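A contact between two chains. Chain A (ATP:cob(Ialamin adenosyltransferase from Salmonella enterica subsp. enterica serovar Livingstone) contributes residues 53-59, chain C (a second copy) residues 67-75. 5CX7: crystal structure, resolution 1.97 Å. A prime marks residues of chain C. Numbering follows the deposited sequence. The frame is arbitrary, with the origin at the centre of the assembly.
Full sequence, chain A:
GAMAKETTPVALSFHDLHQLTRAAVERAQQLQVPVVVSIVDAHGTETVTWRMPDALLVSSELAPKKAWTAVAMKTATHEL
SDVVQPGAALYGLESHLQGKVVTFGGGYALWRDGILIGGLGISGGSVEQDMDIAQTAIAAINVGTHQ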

# COMPACT_ATOMS: atom_id res chain seq x y z
N PRO A 53 13.17 -24.93 -7.10
CA PRO A 53 14.28 -24.10 -7.49
C PRO A 53 14.11 -23.51 -8.88
O PRO A 53 13.60 -24.18 -9.75
CB PRO A 53 15.51 -25.07 -7.45
CG PRO A 53 15.08 -26.16 -6.52
CD PRO A 53 13.58 -26.29 -6.67
N ASP A 54 14.49 -22.26 -9.04
CA ASP A 54 14.39 -21.52 -10.29
C ASP A 54 12.98 -21.25 -10.81
O ASP A 54 12.88 -20.74 -11.93
CB ASP A 54 15.20 -22.15 -11.39
CG ASP A 54 16.68 -22.30 -11.04
OD1 ASP A 54 17.26 -21.34 -10.52
OD2 ASP A 54 17.22 -23.41 -11.26
N ALA A 55 11.94 -21.44 -10.00
CA ALA A 55 10.62 -21.00 -10.42
C ALA A 55 10.61 -19.47 -10.68
O ALA A 55 11.30 -18.68 -10.00
CB ALA A 55 9.59 -21.34 -9.39
N LEU A 56 9.85 -19.07 -11.72
CA LEU A 56 9.74 -17.65 -12.06
C LEU A 56 9.49 -16.92 -10.77
O LEU A 56 8.57 -17.26 -9.99
CB LEU A 56 8.59 -17.35 -13.03
CG LEU A 56 8.66 -17.88 -14.44
CD1 LEU A 56 7.40 -17.49 -15.23
CD2 LEU A 56 9.90 -17.36 -15.15
N LEU A 57 10.13 -15.80 -10.57
CA LEU A 57 9.83 -14.98 -9.37
C LEU A 57 8.34 -14.60 -9.24
O LEU A 57 7.85 -14.53 -8.09
CB LEU A 57 10.67 -13.71 -9.25
CG LEU A 57 12.20 -13.78 -9.12
CD1 LEU A 57 12.76 -12.38 -8.95
CD2 LEU A 57 12.56 -14.63 -7.90
N VAL A 58 7.69 -14.28 -10.38
CA VAL A 58 6.27 -13.83 -10.34
C VAL A 58 5.39 -14.90 -9.72
O VAL A 58 4.38 -14.58 -9.12
CB VAL A 58 5.71 -13.40 -11.68
CG1 VAL A 58 6.39 -12.13 -12.16
CG2 VAL A 58 5.76 -14.54 -12.73
N SER A 59 5.80 -16.17 -9.88
CA SER A 59 5.03 -17.25 -9.38
C SER A 59 4.84 -17.31 -7.84
O SER A 59 3.85 -17.85 -7.38
CB SER A 59 5.63 -18.55 -9.92
OG SER A 59 5.59 -18.49 -11.33
N ALA C 67 13.53 -3.85 -15.64
CA ALA C 67 14.65 -4.77 -15.31
C ALA C 67 14.17 -5.96 -14.44
O ALA C 67 14.54 -7.12 -14.69
CB ALA C 67 15.75 -3.99 -14.56
N TRP C 68 13.39 -5.65 -13.42
CA TRP C 68 12.83 -6.66 -12.54
C TRP C 68 11.96 -7.65 -13.32
O TRP C 68 12.05 -8.88 -13.11
CB TRP C 68 12.04 -6.02 -11.39
CG TRP C 68 11.55 -7.02 -10.36
CD1 TRP C 68 12.29 -7.56 -9.34
CD2 TRP C 68 10.32 -7.75 -10.35
NE1 TRP C 68 11.55 -8.43 -8.61
CE2 TRP C 68 10.35 -8.61 -9.22
CE3 TRP C 68 9.19 -7.73 -11.15
CZ2 TRP C 68 9.30 -9.48 -8.88
CZ3 TRP C 68 8.14 -8.54 -10.80
CH2 TRP C 68 8.22 -9.44 -9.69
N THR C 69 11.10 -7.13 -14.19
CA THR C 69 10.20 -7.93 -15.00
C THR C 69 10.96 -8.94 -15.88
O THR C 69 10.57 -10.13 -15.95
CB THR C 69 9.38 -7.04 -15.95
OG1 THR C 69 8.56 -6.14 -15.19
CG2 THR C 69 8.50 -7.87 -16.81
N ALA C 70 12.04 -8.45 -16.51
CA ALA C 70 12.90 -9.29 -17.31
C ALA C 70 13.35 -10.56 -16.53
O ALA C 70 13.33 -11.67 -17.05
CB ALA C 70 14.08 -8.54 -17.82
N VAL C 71 13.84 -10.36 -15.33
CA VAL C 71 14.21 -11.55 -14.51
C VAL C 71 13.04 -12.33 -13.99
O VAL C 71 13.08 -13.59 -14.00
CB VAL C 71 15.25 -11.30 -13.39
CG1 VAL C 71 16.44 -10.53 -13.97
CG2 VAL C 71 14.73 -10.66 -12.20
N ALA C 72 12.01 -11.61 -13.54
CA ALA C 72 10.88 -12.27 -12.88
C ALA C 72 10.03 -13.15 -13.85
O ALA C 72 9.35 -14.07 -13.35
CB ALA C 72 10.02 -11.23 -12.19
N MET C 73 10.02 -12.78 -15.14
CA MET C 73 9.38 -13.53 -16.19
C MET C 73 10.34 -14.17 -17.15
O MET C 73 9.91 -14.82 -18.10
CB MET C 73 8.44 -12.63 -16.88
CG MET C 73 7.38 -12.13 -15.93
SD MET C 73 5.92 -13.14 -15.91
CE MET C 73 5.32 -13.37 -17.44
N LYS C 74 11.66 -14.03 -16.96
CA LYS C 74 12.69 -14.62 -17.83
C LYS C 74 12.49 -14.27 -19.26
O LYS C 74 12.55 -15.13 -20.14
CB LYS C 74 12.82 -16.15 -17.64
CG LYS C 74 13.27 -16.54 -16.24
CD LYS C 74 13.31 -18.08 -16.11
CE LYS C 74 13.60 -18.49 -14.66
NZ LYS C 74 13.55 -19.99 -14.53
N THR C 75 12.24 -12.98 -19.54
CA THR C 75 11.86 -12.58 -20.87
C THR C 75 12.18 -11.11 -21.09
O THR C 75 12.58 -10.42 -20.15
CB THR C 75 10.30 -12.71 -21.00
OG1 THR C 75 9.94 -12.43 -22.32
CG2 THR C 75 9.63 -11.66 -20.13
O HOH W 1 12.63 -15.58 -12.29

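The strongest direct link between the two chains joins a side chain to a backbone. Lys74′ NZ donates a hydrogen bond to the carbonyl oxygen Asp54 O at 2.8 Å. Lys74′ is the first residue after the helix to leave helical geometry, with positive phi, and its CA-to-CB bond points toward chain A. From there chi2, chi3 and chi4 are all t, so the chain is extended and its ammonium group reaches Asp54 O. A long, flexible lysine suits this span, and its methylenes serve as well: Lys74′ CD lies 3.6 Å from Leu56 CD2.

The second polar site gathers round two backbone carbonyls, Val71′ O and Ala72′ O. Water 1 bridges the chains, accepting from Leu57 N at 3.0 Å and donating to Val71′ O at 2.7 Å. Next to it, Val58 N makes a weak hydrogen bond to Ala72′ O, nearly straight at 170° but long at 3.4 Å. Leu56 CB also lies 3.4 Å from Ala72′ O.

Apolar packing makes up much of the rest of the contact. Leu57 and Val58 both direct CA-to-CB toward the helix and meet the small Ala72′: Leu57 CB lies 3.9 Å, and Val58 CG1 3.7 Å, from Ala72′ CB. The short methyl side chain of alanine suits a place where the backbones come close, the CA atoms of Leu57 and Ala72′ being 4.6 Å apart. Trp68′ begins sideways, but its indole extends nearer and is met obliquely by Val58 CG1, 4.1 Å from Trp68′ CH2, and by Leu57 CD1, 4.1 Å from Trp68′ NE1. Leu57 CD1 also touches Val71′ CG2 at 4.2 Å. Although Met73′ starts away from chain A, its flexible side chain brings Met73′ SD within 3.5 Å of Val58 CG2.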